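Side-chain contacts in leucyl aminopeptidase (PDB 5NTD), which probably catalyses the metal-dependent removal of amino-terminal residues, leucine among them, from peptides, as a hexameric M17 leucyl aminopeptidase that binds the inhibitor bestatin: residues V26-V31 with A201-T206; A155-C160 with S182-V187; C116-D121 with V145-V150. One frame throughout, in Å; residues are numbered along the deposited sequence.

From the N terminus, strand 26-30 comes first; its partner segment 201-206, on helix 196-214, lies 170 residues further on, so interaction 1 closes a long loop within which the other two are nested. Interaction 3 closes first, where the turn at 116-121 meets the loop at 145-150. Interaction 2 follows in series, bringing the end of helix 150-158 against strand 183-188. No pair crosses. Interactions 1 and 2 meet because strands 26-30 and 183-188 are parallel neighbours in one sheet, Thr29 N lying 2.8 Å from Val186 O. Interaction 3 joins the starts of two helices packed beside that sheet, and interaction 1 brings in the helix leading towards the catalytic domain.

Interaction 1: residues V26-V31 with A201-T206; sequences VCFTDV and AVATST
Ala203 sends its methyl group from helix 196-214 towards an outer strand of the N-terminal sheet, where it meets Phe28 and Val26. The six-stranded, mostly parallel sheet with helices packed against it is consistent with the macro-like N-terminal domain of M17 aminopeptidases, and strand 26-30 is an outermost strand of the sheet within this chain. Phe28 reaches furthest: with CG beside the backbone N (chi1 -55°) and the ring plane nearly perpendicular to the plane of CA, CB and CG (chi2 87°), the ring presents its far rim to the helix. Ala203 CB lies at that edge, close to the ring plane, 4.2 Å from CZ. Val26, two residues earlier and on the same side of the strand, approaches more loosely, Val26 CB standing 4.5 Å from Ala203 CB. Its CG1, anti to the backbone N (chi1 -171°), lies above one ring face of Phe28, displaced toward the CZ end, 3.4 Å from CZ, and so backs the ring. Leu199 and Glu200 of the same helix also touch Phe28, while Val157 and Ala154 of helix 150-158 close in on the two strand residues. Helix 196-214 also faces the catalytic part of the chain: Ser205 OG is hydrogen-bonded to Thr325 OG1 and Cys321 O. The backbones stay well separated, Val26 CA being 7.1 Å from Ala203 CA.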
loop_
_atom_site.group_PDB
_atom_site.type_symbol
_atom_site.label_atom_id
_atom_site.label_comp_id
_atom_site.label_asym_id
_atom_site.label_seq_id
_atom_site.Cartn_x
_atom_site.Cartn_y
_atom_site.Cartn_z
ATOM N N VAL G 26 -13.089 45.480 0.188
ATOM C CA VAL G 26 -12.824 46.025 -1.157
ATOM C C VAL G 26 -13.856 47.078 -1.525
ATOM O O VAL G 26 -15.056 46.896 -1.330
ATOM C CB VAL G 26 -12.834 44.915 -2.238
ATOM C CG1 VAL G 26 -12.353 45.438 -3.593
ATOM C CG2 VAL G 26 -11.949 43.749 -1.819
ATOM N N CYS G 27 -13.375 48.163 -2.094
ATOM C CA CYS G 27 -14.258 49.151 -2.741
ATOM C C CYS G 27 -13.741 49.456 -4.145
ATOM O O CYS G 27 -12.658 49.061 -4.531
ATOM C CB CYS G 27 -14.390 50.437 -1.932
ATOM S SG CYS G 27 -12.806 51.235 -1.630
ATOM N N PHE G 28 -14.593 50.091 -4.934
ATOM C CA PHE G 28 -14.345 50.273 -6.361
ATOM C C PHE G 28 -14.608 51.715 -6.761
ATOM O O PHE G 28 -15.593 52.325 -6.368
ATOM C CB PHE G 28 -15.225 49.339 -7.200
ATOM C CG PHE G 28 -15.068 47.900 -6.824
ATOM C CD1 PHE G 28 -15.833 47.349 -5.798
ATOM C CD2 PHE G 28 -14.094 47.110 -7.440
ATOM C CE1 PHE G 28 -15.670 46.022 -5.413
ATOM C CE2 PHE G 28 -13.946 45.789 -7.075
ATOM C CZ PHE G 28 -14.735 45.238 -6.049
ATOM N N THR G 29 -13.732 52.211 -7.617
ATOM C CA THR G 29 -13.910 53.517 -8.202
ATOM C C THR G 29 -13.244 53.543 -9.554
ATOM O O THR G 29 -12.896 52.491 -10.119
ATOM C CB THR G 29 -13.390 54.624 -7.255
ATOM O OG1 THR G 29 -13.745 55.920 -7.776
ATOM C CG2 THR G 29 -11.877 54.551 -7.044
ATOM N N ASP G 30 -13.072 54.742 -10.089
ATOM C CA ASP G 30 -12.376 54.909 -11.398
ATOM C C ASP G 30 -11.434 56.112 -11.340
ATOM O O ASP G 30 -11.501 56.903 -10.410
ATOM C CB ASP G 30 -13.384 55.072 -12.534
ATOM C CG ASP G 30 -14.236 56.332 -12.380
ATOM O OD1 ASP G 30 -13.760 57.413 -12.824
ATOM O OD2 ASP G 30 -15.347 56.217 -11.822
ATOM N N VAL G 31 -10.548 56.199 -12.309
ATOM C CA VAL G 31 -9.398 57.128 -12.253
ATOM C C VAL G 31 -9.817 58.592 -12.107
ATOM O O VAL G 31 -9.304 59.330 -11.246
ATOM C CB VAL G 31 -8.511 57.015 -13.499
ATOM C CG1 VAL G 31 -7.517 58.177 -13.557
ATOM C CG2 VAL G 31 -7.748 55.702 -13.502
ATOM N N ALA G 201 -21.063 44.009 -3.551
ATOM C CA ALA G 201 -21.925 42.860 -3.193
ATOM C C ALA G 201 -21.332 41.531 -3.708
ATOM O O ALA G 201 -21.303 40.520 -2.993
ATOM C CB ALA G 201 -23.319 43.029 -3.719
ATOM N N VAL G 202 -20.817 41.571 -4.921
ATOM C CA VAL G 202 -20.129 40.391 -5.533
ATOM C C VAL G 202 -18.877 40.002 -4.740
ATOM O O VAL G 202 -18.674 38.856 -4.390
ATOM C CB VAL G 202 -19.735 40.658 -7.004
ATOM C CG1 VAL G 202 -18.852 39.555 -7.565
ATOM C CG2 VAL G 202 -20.991 40.771 -7.839
ATOM N N ALA G 203 -18.056 41.005 -4.484
ATOM C CA ALA G 203 -16.818 40.794 -3.722
ATOM C C ALA G 203 -17.120 40.269 -2.335
ATOM O O ALA G 203 -16.442 39.372 -1.815
ATOM C CB ALA G 203 -16.030 42.063 -3.613
ATOM N N THR G 204 -18.176 40.799 -1.749
ATOM C CA THR G 204 -18.617 40.343 -0.410
ATOM C C THR G 204 -18.972 38.845 -0.435
ATOM O O THR G 204 -18.607 38.098 0.475
ATOM C CB THR G 204 -19.813 41.180 0.089
ATOM O OG1 THR G 204 -19.400 42.549 0.118
ATOM C CG2 THR G 204 -20.263 40.749 1.502
ATOM N N SER G 205 -19.713 38.435 -1.459
ATOM C CA SER G 205 -20.133 37.033 -1.587
ATOM C C SER G 205 -18.933 36.098 -1.847
ATOM O O SER G 205 -18.870 35.006 -1.316
ATOM C CB SER G 205 -21.177 36.863 -2.662
ATOM O OG SER G 205 -22.477 37.093 -2.122
ATOM N N THR G 206 -17.988 36.542 -2.668
ATOM C CA THR G 206 -16.758 35.784 -2.890
ATOM C C THR G 206 -16.020 35.533 -1.553
ATOM O O THR G 206 -15.575 34.430 -1.269
ATOM C CB THR G 206 -15.812 36.520 -3.820
ATOM O OG1 THR G 206 -16.436 36.650 -5.093
ATOM C CG2 THR G 206 -14.481 35.753 -4.002
#

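Interaction 2: residues A155-C160 with S182-V187; sequences AAVARC and SRLQVV
Val157, in the last turn of helix 150-158, drops its isopropyl group between Leu184 and Val186 of strand 183-188. CG1 does most of the touching: anti to the backbone N (chi1 174°), it comes within 3.7 Å of Leu184 CD1 and 3.8 Å of Val186 CG2. The other branch, CG2, lies beside the backbone N and also reaches Val186 CG2, at 4.1 Å, so both methyls of Val157 bear on a single methyl of Val186 as the two side chains pass in opposite directions. Leu184 meets Val157 at a slant, its extended chain (chi2 177°) carrying CD1 out towards the helix. This is the helix-on-sheet packing of a beta-alpha-beta crossover, in which strand 140-145 leads into helix 150-158 and the chain returns through a long loop to strand 183-188, parallel to the first. Further along, Ala158 faces away from the strand and rests on Ala203 and Thr206 of helix 196-214. Arg159 takes no part in the contact with the strand either: its guanidinium carries a salt bridge to Glu437 and a hydrogen bond to Thr507 O, while Ala155 O lies 3.7 Å above the guanidinium plane, nearer the edge of the group than its centre. At Cys160 the chain has left the helix, and SG, set between the backbone N and the carbonyl carbon (chi1 88°), touches Leu184 CD1 at 4.1 Å. Val127 and Thr128 of helix 120-131 also touch Cys160, and Leu131 of that helix packs on Leu184.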
loop_
_atom_site.group_PDB
_atom_site.type_symbol
_atom_site.label_atom_id
_atom_site.label_comp_id
_atom_site.label_asym_id
_atom_site.label_seq_id
_atom_site.Cartn_x
_atom_site.Cartn_y
_atom_site.Cartn_z
ATOM N N ALA G 155 -14.057 39.993 -8.535
ATOM C CA ALA G 155 -13.952 38.696 -7.861
ATOM C C ALA G 155 -12.461 38.331 -7.603
ATOM O O ALA G 155 -12.123 37.809 -6.577
ATOM C CB ALA G 155 -14.654 37.607 -8.676
ATOM N N ALA G 156 -11.624 38.638 -8.581
ATOM C CA ALA G 156 -10.200 38.333 -8.521
ATOM C C ALA G 156 -9.529 39.042 -7.373
ATOM O O ALA G 156 -8.712 38.463 -6.662
ATOM C CB ALA G 156 -9.511 38.695 -9.812
ATOM N N VAL G 157 -9.901 40.294 -7.183
ATOM C CA VAL G 157 -9.349 41.099 -6.082
ATOM C C VAL G 157 -9.969 40.708 -4.752
ATOM O O VAL G 157 -9.288 40.634 -3.728
ATOM C CB VAL G 157 -9.529 42.598 -6.326
ATOM C CG1 VAL G 157 -9.099 43.404 -5.113
ATOM C CG2 VAL G 157 -8.714 43.007 -7.538
ATOM N N ALA G 158 -11.259 40.421 -4.773
ATOM C CA ALA G 158 -11.943 39.894 -3.580
ATOM C C ALA G 158 -11.249 38.637 -3.003
ATOM O O ALA G 158 -11.127 38.470 -1.787
ATOM C CB ALA G 158 -13.394 39.557 -3.891
ATOM N N ARG G 159 -10.767 37.777 -3.875
ATOM C CA ARG G 159 -10.175 36.479 -3.437
ATOM C C ARG G 159 -8.680 36.555 -3.168
ATOM O O ARG G 159 -8.076 35.592 -2.744
ATOM C CB ARG G 159 -10.519 35.327 -4.422
ATOM C CG ARG G 159 -9.692 35.247 -5.697
ATOM C CD ARG G 159 -10.115 34.058 -6.548
ATOM N NE ARG G 159 -10.989 34.400 -7.673
ATOM C CZ ARG G 159 -12.311 34.169 -7.737
ATOM N NH1 ARG G 159 -12.978 33.632 -6.715
ATOM N NH2 ARG G 159 -12.986 34.479 -8.828
ATOM N N CYS G 160 -8.090 37.716 -3.398
ATOM C CA CYS G 160 -6.633 37.854 -3.308
ATOM C C CYS G 160 -6.205 38.208 -1.895
ATOM O O CYS G 160 -6.997 38.594 -1.056
ATOM C CB CYS G 160 -6.095 38.889 -4.304
ATOM S SG CYS G 160 -6.068 40.577 -3.644
ATOM N N SER G 182 -5.817 44.185 4.443
ATOM C CA SER G 182 -5.803 45.587 4.027
ATOM C C SER G 182 -7.108 45.959 3.346
ATOM O O SER G 182 -7.651 45.182 2.570
ATOM C CB SER G 182 -4.657 45.840 3.053
ATOM O OG SER G 182 -3.409 45.506 3.629
ATOM N N ARG G 183 -7.602 47.169 3.590
ATOM C CA ARG G 183 -8.706 47.726 2.761
ATOM C C ARG G 183 -8.112 47.922 1.334
ATOM O O ARG G 183 -6.979 48.355 1.182
ATOM C CB ARG G 183 -9.323 49.011 3.351
ATOM N N LEU G 184 -8.850 47.512 0.308
ATOM C CA LEU G 184 -8.386 47.630 -1.077
ATOM C C LEU G 184 -9.316 48.504 -1.883
ATOM O O LEU G 184 -10.521 48.269 -1.953
ATOM C CB LEU G 184 -8.306 46.265 -1.766
ATOM C CG LEU G 184 -7.455 45.209 -1.069
ATOM C CD1 LEU G 184 -7.527 43.897 -1.828
ATOM C CD2 LEU G 184 -5.993 45.649 -0.951
ATOM N N GLN G 185 -8.744 49.518 -2.500
ATOM C CA GLN G 185 -9.520 50.392 -3.394
ATOM C C GLN G 185 -9.112 50.116 -4.834
ATOM O O GLN G 185 -8.041 50.504 -5.270
ATOM C CB GLN G 185 -9.340 51.884 -3.067
ATOM C CG GLN G 185 -10.203 52.784 -3.962
ATOM C CD GLN G 185 -10.242 54.241 -3.526
ATOM O OE1 GLN G 185 -11.299 54.871 -3.587
ATOM N NE2 GLN G 185 -9.095 54.791 -3.150
ATOM N N VAL G 186 -10.004 49.450 -5.546
ATOM C CA VAL G 186 -9.779 49.124 -6.941
ATOM C C VAL G 186 -10.175 50.334 -7.807
ATOM O O VAL G 186 -11.299 50.831 -7.750
ATOM C CB VAL G 186 -10.600 47.908 -7.378
ATOM C CG1 VAL G 186 -10.465 47.650 -8.875
ATOM C CG2 VAL G 186 -10.145 46.689 -6.598
ATOM N N VAL G 187 -9.225 50.779 -8.611
ATOM C CA VAL G 187 -9.385 51.960 -9.461
ATOM C C VAL G 187 -9.368 51.557 -10.916
ATOM O O VAL G 187 -8.318 51.330 -11.496
ATOM C CB VAL G 187 -8.284 52.993 -9.209
ATOM C CG1 VAL G 187 -8.611 54.292 -9.947
ATOM C CG2 VAL G 187 -8.148 53.282 -7.715
#

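Interaction 3: residues C116-D121 with V145-V150; sequences CPARPD and VLSNAV
Ala118 lays its methyl group against that of Ala149, Ala118 CB 3.9 Å from Ala149 CB, with Ser147 OG at 4.4 Å from Ala118 CB. Ala118 is held out by a type I beta turn running from Cys116 to Arg119 and closed by the bond from Arg119 N to Cys116 O. The facing loop is shaped by an ST turn: Ser147 OG, anti to its own N (chi1 167°), accepts from Ala149 N at 2.9 Å. Ala149 is the centre of an inverse gamma turn and the N-cap residue of helix 150-158, and Arg119 takes the same place before helix 120-131, so two helix starts lie side by side here, with Pro120 touching Pro152. Behind the turn, Arg119 grips Asp121 side-on, NE to OD1 and NH1 to OD2, each 2.9 Å and each on a syn lone pair, with the carboxylate carbon in the guanidinium plane. Arg119 NH2 is taken up by Lys110 O, which further limits rotation. The carboxylate of Asp121 in the first turn of its helix probably suits the positive end of the helix dipole. Glu447 and Tyr448 of a second subunit pack on Arg119 and Asp121. A charge pair and a turn bond shape 116-121 from within, and the serine turn bond 145-150; no hydrogen bond crosses between them, which leaves the meeting to van der Waals packing of two methyls, with Ser147 at the margin.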
loop_
_atom_site.group_PDB
_atom_site.type_symbol
_atom_site.label_atom_id
_atom_site.label_comp_id
_atom_site.label_asym_id
_atom_site.label_seq_id
_atom_site.Cartn_x
_atom_site.Cartn_y
_atom_site.Cartn_z
ATOM N N CYS G 116 -10.848 32.759 -19.365
ATOM C CA CYS G 116 -11.269 34.177 -19.298
ATOM C C CYS G 116 -10.180 35.068 -19.871
ATOM O O CYS G 116 -9.047 35.026 -19.380
ATOM C CB CYS G 116 -11.528 34.586 -17.864
ATOM S SG CYS G 116 -11.937 36.343 -17.682
ATOM N N PRO G 117 -10.478 35.848 -20.943
ATOM C CA PRO G 117 -9.429 36.613 -21.658
ATOM C C PRO G 117 -8.693 37.614 -20.788
ATOM O O PRO G 117 -7.528 37.894 -21.018
ATOM C CB PRO G 117 -10.216 37.356 -22.732
ATOM C CG PRO G 117 -11.410 36.516 -22.989
ATOM C CD PRO G 117 -11.736 35.835 -21.683
ATOM N N ALA G 118 -9.385 38.107 -19.777
ATOM C CA ALA G 118 -8.766 39.067 -18.845
ATOM C C ALA G 118 -7.767 38.433 -17.833
ATOM O O ALA G 118 -7.143 39.132 -17.060
ATOM C CB ALA G 118 -9.841 39.811 -18.069
ATOM N N ARG G 119 -7.698 37.111 -17.838
ATOM C CA ARG G 119 -6.781 36.346 -16.966
ATOM C C ARG G 119 -6.810 36.830 -15.522
ATOM O O ARG G 119 -5.786 37.191 -14.955
ATOM C CB ARG G 119 -5.378 36.388 -17.526
ATOM C CG ARG G 119 -5.245 35.683 -18.878
ATOM C CD ARG G 119 -5.486 34.173 -18.794
ATOM N NE ARG G 119 -4.648 33.539 -17.782
ATOM C CZ ARG G 119 -3.403 33.112 -17.975
ATOM N NH1 ARG G 119 -2.719 32.612 -16.961
ATOM N NH2 ARG G 119 -2.796 33.221 -19.147
ATOM N N PRO G 120 -8.019 36.863 -14.917
ATOM C CA PRO G 120 -8.137 37.249 -13.538
ATOM C C PRO G 120 -7.364 36.333 -12.571
ATOM O O PRO G 120 -7.056 36.748 -11.452
ATOM C CB PRO G 120 -9.641 37.134 -13.277
ATOM C CG PRO G 120 -10.114 36.156 -14.288
ATOM C CD PRO G 120 -9.307 36.454 -15.482
ATOM N N ASP G 121 -7.075 35.114 -13.000
ATOM C CA ASP G 121 -6.221 34.209 -12.218
ATOM C C ASP G 121 -4.874 34.885 -11.880
ATOM O O ASP G 121 -4.385 34.822 -10.755
ATOM C CB ASP G 121 -5.972 32.885 -12.934
ATOM C CG ASP G 121 -5.302 33.053 -14.275
ATOM O OD1 ASP G 121 -5.868 33.752 -15.156
ATOM O OD2 ASP G 121 -4.205 32.514 -14.475
ATOM N N VAL G 145 -6.105 49.158 -11.771
ATOM C CA VAL G 145 -6.195 48.086 -12.777
ATOM C C VAL G 145 -6.433 48.739 -14.120
ATOM O O VAL G 145 -7.221 49.655 -14.232
ATOM C CB VAL G 145 -7.287 47.038 -12.449
ATOM C CG1 VAL G 145 -7.067 46.465 -11.057
ATOM C CG2 VAL G 145 -8.681 47.611 -12.517
ATOM N N LEU G 146 -5.765 48.232 -15.135
ATOM C CA LEU G 146 -5.880 48.780 -16.481
ATOM C C LEU G 146 -6.928 48.067 -17.342
ATOM O O LEU G 146 -7.191 48.491 -18.456
ATOM C CB LEU G 146 -4.530 48.803 -17.167
ATOM C CG LEU G 146 -3.480 49.566 -16.349
ATOM C CD1 LEU G 146 -2.148 49.565 -17.079
ATOM C CD2 LEU G 146 -3.899 50.991 -16.045
ATOM N N SER G 147 -7.500 46.998 -16.822
ATOM C CA SER G 147 -8.591 46.283 -17.492
ATOM C C SER G 147 -9.894 46.898 -17.085
ATOM O O SER G 147 -10.043 47.382 -15.971
ATOM C CB SER G 147 -8.608 44.795 -17.117
ATOM O OG SER G 147 -9.817 44.150 -17.525
ATOM N N ASN G 148 -10.849 46.879 -18.012
ATOM C CA ASN G 148 -12.253 47.294 -17.712
ATOM C C ASN G 148 -13.182 46.089 -17.555
ATOM O O ASN G 148 -14.387 46.233 -17.599
ATOM C CB ASN G 148 -12.795 48.245 -18.781
ATOM C CG ASN G 148 -12.222 49.649 -18.647
ATOM O OD1 ASN G 148 -12.482 50.357 -17.661
ATOM N ND2 ASN G 148 -11.391 50.037 -19.610
ATOM N N ALA G 149 -12.607 44.895 -17.397
ATOM C CA ALA G 149 -13.404 43.664 -17.245
ATOM C C ALA G 149 -13.818 43.595 -15.789
ATOM O O ALA G 149 -13.268 42.847 -14.987
ATOM C CB ALA G 149 -12.630 42.445 -17.676
ATOM N N VAL G 150 -14.811 44.393 -15.453
ATOM C CA VAL G 150 -15.048 44.750 -14.040
ATOM C C VAL G 150 -15.462 43.593 -13.144
ATOM O O VAL G 150 -15.027 43.487 -12.014
ATOM C CB VAL G 150 -16.021 45.931 -13.865
ATOM C CG1 VAL G 150 -15.459 47.168 -14.555
ATOM C CG2 VAL G 150 -17.407 45.611 -14.390
#